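Local coordinates for stringent starvation protein A homolog (Haemophilus influenzae, PDB 3LYK), which probably forms an equimolar complex with the RNA polymerase holoenzyme, but not with the core enzyme, at residues 17-21 with 68-72; 22-27 with 189-195; 129-133 with 169-173. One frame throughout, in Å; residues are numbered along the deposited sequence.

Contact 1 of 3, residues 17-21 with 68-72; sequences YCHQV and SRIIM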
loop_
_atom_site.group_PDB
_atom_site.type_symbol
_atom_site.label_atom_id
_atom_site.label_comp_id
_atom_site.label_asym_id
_atom_site.label_seq_id
_atom_site.Cartn_x
_atom_site.Cartn_y
_atom_site.Cartn_z
ATOM N N TYR B 17 3.233 9.632 -9.671
ATOM C CA TYR B 17 3.938 8.653 -8.833
ATOM C C TYR B 17 5.441 8.803 -8.977
ATOM O O TYR B 17 6.160 8.679 -7.985
ATOM C CB TYR B 17 3.499 7.194 -9.141
ATOM C CG TYR B 17 1.989 7.051 -8.989
ATOM C CD1 TYR B 17 1.405 7.106 -7.712
ATOM C CD2 TYR B 17 1.148 6.910 -10.112
ATOM C CE1 TYR B 17 0.027 7.022 -7.548
ATOM C CE2 TYR B 17 -0.250 6.808 -9.959
ATOM C CZ TYR B 17 -0.791 6.866 -8.658
ATOM O OH TYR B 17 -2.149 6.805 -8.438
ATOM N N CYS B 18 5.918 9.100 -10.193
ATOM C CA CYS B 18 7.353 9.332 -10.395
ATOM C C CYS B 18 7.713 10.633 -9.678
ATOM O O CYS B 18 8.749 10.730 -9.013
ATOM C CB CYS B 18 7.699 9.406 -11.897
ATOM S SG CYS B 18 7.473 7.730 -12.642
ATOM N N HIS B 19 6.821 11.601 -9.759
ATOM C CA HIS B 19 7.082 12.872 -9.085
ATOM C C HIS B 19 7.219 12.702 -7.539
ATOM O O HIS B 19 8.155 13.222 -6.926
ATOM C CB HIS B 19 6.030 13.912 -9.480
ATOM C CG HIS B 19 6.392 15.302 -9.060
ATOM N ND1 HIS B 19 5.545 16.376 -9.220
ATOM C CD2 HIS B 19 7.518 15.788 -8.470
ATOM C CE1 HIS B 19 6.122 17.462 -8.730
ATOM N NE2 HIS B 19 7.318 17.127 -8.265
ATOM N N GLN B 20 6.303 11.941 -6.921
ATOM C CA GLN B 20 6.412 11.644 -5.492
ATOM C C GLN B 20 7.818 11.114 -5.119
ATOM O O GLN B 20 8.431 11.567 -4.140
ATOM C CB GLN B 20 5.396 10.555 -5.068
ATOM C CG GLN B 20 3.929 10.886 -5.280
ATOM C CD GLN B 20 3.046 9.676 -4.932
ATOM O OE1 GLN B 20 3.485 8.528 -5.003
ATOM N NE2 GLN B 20 1.815 9.932 -4.604
ATOM N N VAL B 21 8.278 10.118 -5.875
ATOM C CA VAL B 21 9.535 9.470 -5.601
ATOM C C VAL B 21 10.730 10.442 -5.781
ATOM O O VAL B 21 11.659 10.489 -4.926
ATOM C CB VAL B 21 9.720 8.180 -6.474
ATOM C CG1 VAL B 21 11.136 7.583 -6.291
ATOM C CG2 VAL B 21 8.685 7.097 -6.046
ATOM N N SER B 68 5.338 3.250 -5.822
ATOM C CA SER B 68 5.969 4.428 -5.256
ATOM C C SER B 68 5.881 4.414 -3.729
ATOM O O SER B 68 6.809 4.847 -3.068
ATOM C CB SER B 68 5.402 5.708 -5.854
ATOM O OG SER B 68 4.070 5.862 -5.459
ATOM N N ARG B 69 4.786 3.890 -3.165
ATOM C CA ARG B 69 4.689 3.816 -1.679
ATOM C C ARG B 69 5.801 2.907 -1.106
ATOM O O ARG B 69 6.459 3.248 -0.146
ATOM C CB ARG B 69 3.270 3.372 -1.239
ATOM C CG ARG B 69 3.174 2.838 0.180
ATOM C CD ARG B 69 1.786 2.125 0.422
ATOM N NE ARG B 69 1.564 0.972 -0.468
ATOM C CZ ARG B 69 1.984 -0.277 -0.238
ATOM N NH1 ARG B 69 2.684 -0.565 0.843
ATOM N NH2 ARG B 69 1.714 -1.249 -1.097
ATOM N N ILE B 70 6.039 1.778 -1.727
ATOM C CA ILE B 70 7.081 0.880 -1.267
ATOM C C ILE B 70 8.453 1.521 -1.427
ATOM O O ILE B 70 9.326 1.409 -0.553
ATOM C CB ILE B 70 7.042 -0.449 -2.029
ATOM C CG1 ILE B 70 5.747 -1.195 -1.657
ATOM C CG2 ILE B 70 8.272 -1.325 -1.688
ATOM C CD1 ILE B 70 5.662 -2.565 -2.264
ATOM N N ILE B 71 8.664 2.164 -2.574
ATOM C CA ILE B 71 9.917 2.911 -2.782
ATOM C C ILE B 71 10.163 4.001 -1.735
ATOM O O ILE B 71 11.262 4.110 -1.171
ATOM C CB ILE B 71 9.974 3.485 -4.229
ATOM C CG1 ILE B 71 10.241 2.322 -5.197
ATOM C CG2 ILE B 71 11.079 4.606 -4.357
ATOM C CD1 ILE B 71 9.962 2.698 -6.674
HETATM N N MSE B 72 9.154 4.805 -1.477
HETATM C CA MSE B 72 9.298 5.918 -0.543
HETATM C C MSE B 72 9.571 5.478 0.868
HETATM O O MSE B 72 10.403 6.086 1.571
HETATM C CB MSE B 72 8.063 6.844 -0.587
HETATM C CG MSE B 72 7.990 7.621 -1.948
HETATM SE SE MSE B 72 6.471 8.872 -1.853
HETATM C CE MSE B 72 5.183 7.568 -2.322
#
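S68 and Q20 supply the polar link between these two helices. The hydroxyl of S68 donates to Q20 OE1, with OG 2.8 Å from that oxygen, and comes in almost head-on to the amide carbonyl (C=O...donor angle 169°). Q20 reaches it with a chain extended beyond CG. Its amide is gripped at the other end as well, since NE2 bonds to the hydroxyl of Y107, so both polar atoms of this buried group are paired and its flip is fixed. Y17 stands beside the serine, with CD1 3.7 Å from S68 OG, while its own hydroxyl turns away to E103.

Van der Waals contacts surround that bond. V21 lays both branches on the near face of the partner helix: CG1 meets I71 CG2 at 3.6 Å, and CG2 rests on S68 CB at 3.6 Å. Selenomethionine M72 bends at chi3 (-83°) and crosses the Q20 chain at about a right angle. This sets M72 SE 3.8 Å from Q20 CB, and the methyl CE approaches Q20 OE1 to 3.3 Å.

The helix segments run side by side in the same direction, their axes 4° apart in angle and 9.6 Å in distance. Such parallel packing belongs to the thioredoxin-like N-terminal domain of the GST superfamily, whose first helix and the helix after the last strand share one face of the sheet.

Contact 2 of 3, residues 22-27 with 189-195; sequences KIVLAE and RDSFLQS
E27 and R189 tie the first helix of the thioredoxin-like domain to the last helix of the chain, part of the interface between the two GST domains. The helix segments cross at 128°, with axes 8.0 Å apart. R189 grips the carboxylate side-on: NE lies 3.0 Å and NH2 3.1 Å from E27 OE2. That oxygen lies in the guanidinium plane, but both nitrogens come to its syn side from one face of the carboxylate, tilted out of its plane; the two flat groups are turned 32° from each other. A weak third bond runs from NH2 to OE1. The bend of E27 at chi2 (-69°) swings the carboxylate across to this corner, where a water also bridges E27 OE2 (2.8 Å) and S191 N. The S191 hydroxyl donates to OE2 too, though the very short OG to OE2 distance, 2.5 Å, is doubtful as modelled.

Toward the other end the contact is mostly van der Waals packing. A26 CB fits beside the S191 backbone and Q194, I23 CD1 lies 3.9 Å from F192 CD1, and I23 CG1 is 3.5 Å from S195 OG. That hydroxyl donates to F192 O at 2.6 Å, on a lone pair, and is also bonded to H19 NE2.

R189 also makes a cation-pi contact with F150. The arginine and the water donating to E27 OE2 would favour an ionised carboxylate.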
loop_
_atom_site.group_PDB
_atom_site.type_symbol
_atom_site.label_atom_id
_atom_site.label_comp_id
_atom_site.label_asym_id
_atom_site.label_seq_id
_atom_site.Cartn_x
_atom_site.Cartn_y
_atom_site.Cartn_z
ATOM N N LYS B 22 10.684 11.261 -6.834
ATOM C CA LYS B 22 11.792 12.265 -7.018
ATOM C C LYS B 22 11.852 13.251 -5.895
ATOM O O LYS B 22 12.905 13.669 -5.535
ATOM C CB LYS B 22 11.693 13.031 -8.345
ATOM C CG LYS B 22 11.815 12.145 -9.573
ATOM C CD LYS B 22 11.476 13.030 -10.796
ATOM C CE LYS B 22 11.846 12.356 -12.072
ATOM N NZ LYS B 22 11.279 13.175 -13.185
ATOM N N ILE B 23 10.729 13.638 -5.323
ATOM C CA ILE B 23 10.798 14.555 -4.185
ATOM C C ILE B 23 11.506 13.859 -3.016
ATOM O O ILE B 23 12.382 14.434 -2.352
ATOM C CB ILE B 23 9.409 14.978 -3.771
ATOM C CG1 ILE B 23 8.789 15.818 -4.880
ATOM C CG2 ILE B 23 9.463 15.751 -2.429
ATOM C CD1 ILE B 23 7.286 16.109 -4.625
ATOM N N VAL B 24 11.157 12.596 -2.783
ATOM C CA VAL B 24 11.809 11.866 -1.652
ATOM C C VAL B 24 13.294 11.663 -1.883
ATOM O O VAL B 24 14.099 11.879 -0.966
ATOM C CB VAL B 24 11.068 10.531 -1.333
ATOM C CG1 VAL B 24 11.814 9.736 -0.280
ATOM C CG2 VAL B 24 9.589 10.893 -0.881
ATOM N N LEU B 25 13.675 11.291 -3.103
ATOM C CA LEU B 25 15.114 11.169 -3.432
ATOM C C LEU B 25 15.893 12.472 -3.167
ATOM O O LEU B 25 16.996 12.406 -2.626
ATOM C CB LEU B 25 15.338 10.706 -4.875
ATOM C CG LEU B 25 14.978 9.238 -5.170
ATOM C CD1 LEU B 25 14.703 8.980 -6.669
ATOM C CD2 LEU B 25 16.074 8.297 -4.670
ATOM N N ALA B 26 15.284 13.627 -3.481
ATOM C CA ALA B 26 15.929 14.912 -3.319
ATOM C C ALA B 26 15.948 15.322 -1.848
ATOM O O ALA B 26 16.950 15.846 -1.394
ATOM C CB ALA B 26 15.245 15.983 -4.189
ATOM N N GLU B 27 14.866 15.051 -1.101
ATOM C CA GLU B 27 14.883 15.305 0.327
ATOM C C GLU B 27 16.041 14.589 0.998
ATOM O O GLU B 27 16.687 15.154 1.865
ATOM C CB GLU B 27 13.600 14.832 1.009
ATOM C CG GLU B 27 12.434 15.781 0.954
ATOM C CD GLU B 27 12.662 17.064 1.805
ATOM O OE1 GLU B 27 13.174 16.956 2.954
ATOM O OE2 GLU B 27 12.288 18.161 1.331
ATOM N N ARG B 189 10.583 24.497 -1.645
ATOM C CA ARG B 189 11.541 23.680 -0.883
ATOM C C ARG B 189 12.611 23.208 -1.835
ATOM O O ARG B 189 12.294 22.922 -2.996
ATOM C CB ARG B 189 10.849 22.422 -0.308
ATOM C CG ARG B 189 10.094 22.654 0.941
ATOM C CD ARG B 189 9.525 21.304 1.447
ATOM N NE ARG B 189 10.515 20.478 2.140
ATOM C CZ ARG B 189 10.863 20.609 3.426
ATOM N NH1 ARG B 189 10.347 21.552 4.184
ATOM N NH2 ARG B 189 11.754 19.790 3.965
ATOM N N ASP B 190 13.862 23.076 -1.366
ATOM C CA ASP B 190 14.956 22.581 -2.237
ATOM C C ASP B 190 14.605 21.285 -2.963
ATOM O O ASP B 190 14.954 21.108 -4.151
ATOM C CB ASP B 190 16.262 22.321 -1.454
ATOM C CG ASP B 190 17.000 23.627 -1.082
ATOM O OD1 ASP B 190 16.630 24.714 -1.626
ATOM O OD2 ASP B 190 17.954 23.570 -0.249
ATOM N N SER B 191 13.925 20.377 -2.259
ATOM C CA SER B 191 13.651 19.050 -2.869
ATOM C C SER B 191 12.629 19.166 -3.988
ATOM O O SER B 191 12.736 18.512 -5.014
ATOM C CB SER B 191 13.189 18.023 -1.805
ATOM O OG SER B 191 12.028 18.490 -1.101
ATOM N N PHE B 192 11.611 19.970 -3.766
ATOM C CA PHE B 192 10.590 20.143 -4.773
ATOM C C PHE B 192 11.203 20.798 -6.012
ATOM O O PHE B 192 10.975 20.327 -7.138
ATOM C CB PHE B 192 9.399 20.961 -4.274
ATOM C CG PHE B 192 8.243 20.911 -5.216
ATOM C CD1 PHE B 192 7.255 19.941 -5.069
ATOM C CD2 PHE B 192 8.191 21.769 -6.307
ATOM C CE1 PHE B 192 6.198 19.846 -6.001
ATOM C CE2 PHE B 192 7.153 21.709 -7.238
ATOM C CZ PHE B 192 6.138 20.743 -7.100
ATOM N N LEU B 193 12.000 21.850 -5.795
ATOM C CA LEU B 193 12.759 22.502 -6.887
ATOM C C LEU B 193 13.559 21.505 -7.713
ATOM O O LEU B 193 13.421 21.479 -8.932
ATOM C CB LEU B 193 13.688 23.589 -6.343
ATOM C CG LEU B 193 12.936 24.726 -5.657
ATOM C CD1 LEU B 193 13.935 25.600 -4.884
ATOM C CD2 LEU B 193 12.187 25.548 -6.724
ATOM N N GLN B 194 14.352 20.647 -7.062
ATOM C CA GLN B 194 15.035 19.585 -7.787
ATOM C C GLN B 194 14.113 18.627 -8.498
ATOM O O GLN B 194 14.461 18.132 -9.562
ATOM C CB GLN B 194 15.909 18.757 -6.860
ATOM C CG GLN B 194 17.204 19.450 -6.463
ATOM C CD GLN B 194 17.896 18.687 -5.376
ATOM O OE1 GLN B 194 18.070 19.195 -4.272
ATOM N NE2 GLN B 194 18.250 17.432 -5.659
ATOM N N SER B 195 12.947 18.334 -7.921
ATOM C CA SER B 195 12.071 17.328 -8.538
ATOM C C SER B 195 11.447 17.777 -9.851
ATOM O O SER B 195 11.099 16.924 -10.675
ATOM C CB SER B 195 10.960 16.889 -7.572
ATOM O OG SER B 195 9.976 17.907 -7.402
HETATM O O HOH W 1 13.843 20.344 0.699
#

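Contact 3 of 3, residues 129-133 with 169-173; sequences KEELL and VEFTG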
loop_
_atom_site.group_PDB
_atom_site.type_symbol
_atom_site.label_atom_id
_atom_site.label_comp_id
_atom_site.label_asym_id
_atom_site.label_seq_id
_atom_site.Cartn_x
_atom_site.Cartn_y
_atom_site.Cartn_z
ATOM N N LYS B 129 -11.238 21.373 -7.024
ATOM C CA LYS B 129 -11.253 22.731 -6.495
ATOM C C LYS B 129 -12.150 22.880 -5.252
ATOM O O LYS B 129 -11.699 23.385 -4.213
ATOM C CB LYS B 129 -11.665 23.713 -7.599
ATOM C CG LYS B 129 -11.382 25.162 -7.282
ATOM C CD LYS B 129 -11.541 26.028 -8.500
ATOM C CE LYS B 129 -10.980 27.386 -8.203
ATOM N NZ LYS B 129 -10.966 28.193 -9.445
ATOM N N GLU B 130 -13.400 22.425 -5.344
ATOM C CA GLU B 130 -14.302 22.498 -4.188
ATOM C C GLU B 130 -13.722 21.727 -2.990
ATOM O O GLU B 130 -13.623 22.268 -1.879
ATOM C CB GLU B 130 -15.682 21.945 -4.519
ATOM C CG GLU B 130 -16.557 22.831 -5.396
ATOM C CD GLU B 130 -17.902 22.164 -5.745
ATOM O OE1 GLU B 130 -18.963 22.717 -5.355
ATOM O OE2 GLU B 130 -17.895 21.081 -6.398
ATOM N N GLU B 131 -13.320 20.478 -3.233
ATOM C CA GLU B 131 -12.766 19.628 -2.175
ATOM C C GLU B 131 -11.538 20.199 -1.475
ATOM O O GLU B 131 -11.456 20.182 -0.246
ATOM C CB GLU B 131 -12.484 18.231 -2.705
ATOM C CG GLU B 131 -13.622 17.273 -2.401
ATOM C CD GLU B 131 -13.798 16.197 -3.453
ATOM O OE1 GLU B 131 -12.905 16.022 -4.330
ATOM O OE2 GLU B 131 -14.847 15.519 -3.400
ATOM N N LEU B 132 -10.585 20.708 -2.250
ATOM C CA LEU B 132 -9.413 21.327 -1.654
ATOM C C LEU B 132 -9.758 22.593 -0.846
ATOM O O LEU B 132 -9.255 22.786 0.267
ATOM C CB LEU B 132 -8.333 21.574 -2.712
ATOM C CG LEU B 132 -7.590 20.273 -3.073
ATOM C CD1 LEU B 132 -7.059 20.316 -4.468
ATOM C CD2 LEU B 132 -6.475 19.964 -2.071
ATOM N N LEU B 133 -10.638 23.431 -1.385
ATOM C CA LEU B 133 -11.141 24.569 -0.611
ATOM C C LEU B 133 -11.809 24.098 0.696
ATOM O O LEU B 133 -11.531 24.634 1.767
ATOM C CB LEU B 133 -12.053 25.486 -1.457
ATOM C CG LEU B 133 -11.296 26.422 -2.429
ATOM C CD1 LEU B 133 -12.271 27.262 -3.267
ATOM C CD2 LEU B 133 -10.264 27.347 -1.724
ATOM N N VAL B 169 -6.156 25.781 -12.679
ATOM C CA VAL B 169 -6.802 26.045 -11.391
ATOM C C VAL B 169 -6.157 27.238 -10.678
ATOM O O VAL B 169 -4.939 27.328 -10.579
ATOM C CB VAL B 169 -6.739 24.780 -10.490
ATOM C CG1 VAL B 169 -7.347 25.041 -9.096
ATOM C CG2 VAL B 169 -7.464 23.682 -11.167
ATOM N N GLU B 170 -6.986 28.147 -10.183
ATOM C CA GLU B 170 -6.542 29.328 -9.425
ATOM C C GLU B 170 -7.467 29.428 -8.220
ATOM O O GLU B 170 -8.671 29.433 -8.380
ATOM C CB GLU B 170 -6.629 30.598 -10.301
ATOM C CG GLU B 170 -5.619 30.610 -11.498
ATOM C CD GLU B 170 -5.677 31.885 -12.393
ATOM O OE1 GLU B 170 -6.503 32.789 -12.131
ATOM O OE2 GLU B 170 -4.890 31.981 -13.370
ATOM N N PHE B 171 -6.919 29.474 -7.013
ATOM C CA PHE B 171 -7.758 29.411 -5.815
ATOM C C PHE B 171 -8.170 30.817 -5.369
ATOM O O PHE B 171 -7.325 31.671 -5.110
ATOM C CB PHE B 171 -7.076 28.624 -4.675
ATOM C CG PHE B 171 -6.908 27.138 -4.959
ATOM C CD1 PHE B 171 -7.922 26.227 -4.644
ATOM C CD2 PHE B 171 -5.742 26.653 -5.546
ATOM C CE1 PHE B 171 -7.770 24.846 -4.911
ATOM C CE2 PHE B 171 -5.575 25.281 -5.821
ATOM C CZ PHE B 171 -6.589 24.373 -5.497
ATOM N N THR B 172 -9.478 31.050 -5.312
ATOM C CA THR B 172 -10.035 32.317 -4.813
ATOM C C THR B 172 -11.216 32.012 -3.882
ATOM O O THR B 172 -11.806 30.912 -3.937
ATOM C CB THR B 172 -10.487 33.274 -5.975
ATOM O OG1 THR B 172 -11.484 32.623 -6.773
ATOM C CG2 THR B 172 -9.299 33.687 -6.878
ATOM N N GLY B 173 -11.548 32.968 -3.019
ATOM C CA GLY B 173 -12.645 32.775 -2.064
ATOM C C GLY B 173 -12.201 32.089 -0.780
ATOM O O GLY B 173 -11.005 32.079 -0.452
#
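F171 carries the packing, its ring lying between L132 and L133 of the helix on one side and V169 of its own loop on the other. Here the contact is close and apolar. L133 passes the ring in the opposite direction, with CD2 3.9 Å from F171 CD1, and L132 CB comes within 4.0 Å of F171 CE1. The edge of the ring faces the helix backbone, where K129 O lies near the ring plane. Over one face sits V169 CG1, 3.7 Å above the plane and displaced toward the rim, so V169 backs the ring on the face turned from the two leucines. F171 and L132 are both buried.

The solvent side is held by a long, extended lysine chain. K129 leaves the helix with CG anti to its own N (chi1 -165°) and stays extended to the tip, which carries NZ across to the backbone of E170. NZ donates to E170 O at 2.8 Å, tilted 25° from the carbonyl plane, while K129 CD lies near V169 CG1. E170 leaves the backbone away from the helix, and its OE1 is 6.9 Å from K129 NZ, so the lysine binds the backbone and makes no salt bridge with that residue. At the other end of the loop L133 CD1 lies 3.7 Å from T172 O, while the T172 side chain is exposed.

Segment 169-173 is part of the connection from helix 152-165 to helix 176-187 in the all-helical C-terminal domain. It crosses beside helix 118-134, with F171 also touching S176 and I179 of the following helix. L132 continues inward to L160, L161 and L164 of helix 152-165 and to W106 of helix 89-115.

In the fold
Contacts 1 and 2 share helix 16-27 and form one continuous region, their centres 12 Å apart. The first half of that helix packs inside the thioredoxin-like domain; the second half meets the C-terminal helix. H19 bridges them: its NE2 lies 2.9 Å from S195 OG, a probable hydrogen bond, and its ring meets that of F192. M72 of contact 1 also touches V24. Contact 3 stands apart in the helical domain, about 13 Å from either at the nearest atoms, although along the chain it is nested within the loop closed by contact 2. S68 probably corresponds to the serine that holds the glutathione gamma-glutamyl group in canonical GSTs; no ligand accompanies these contacts.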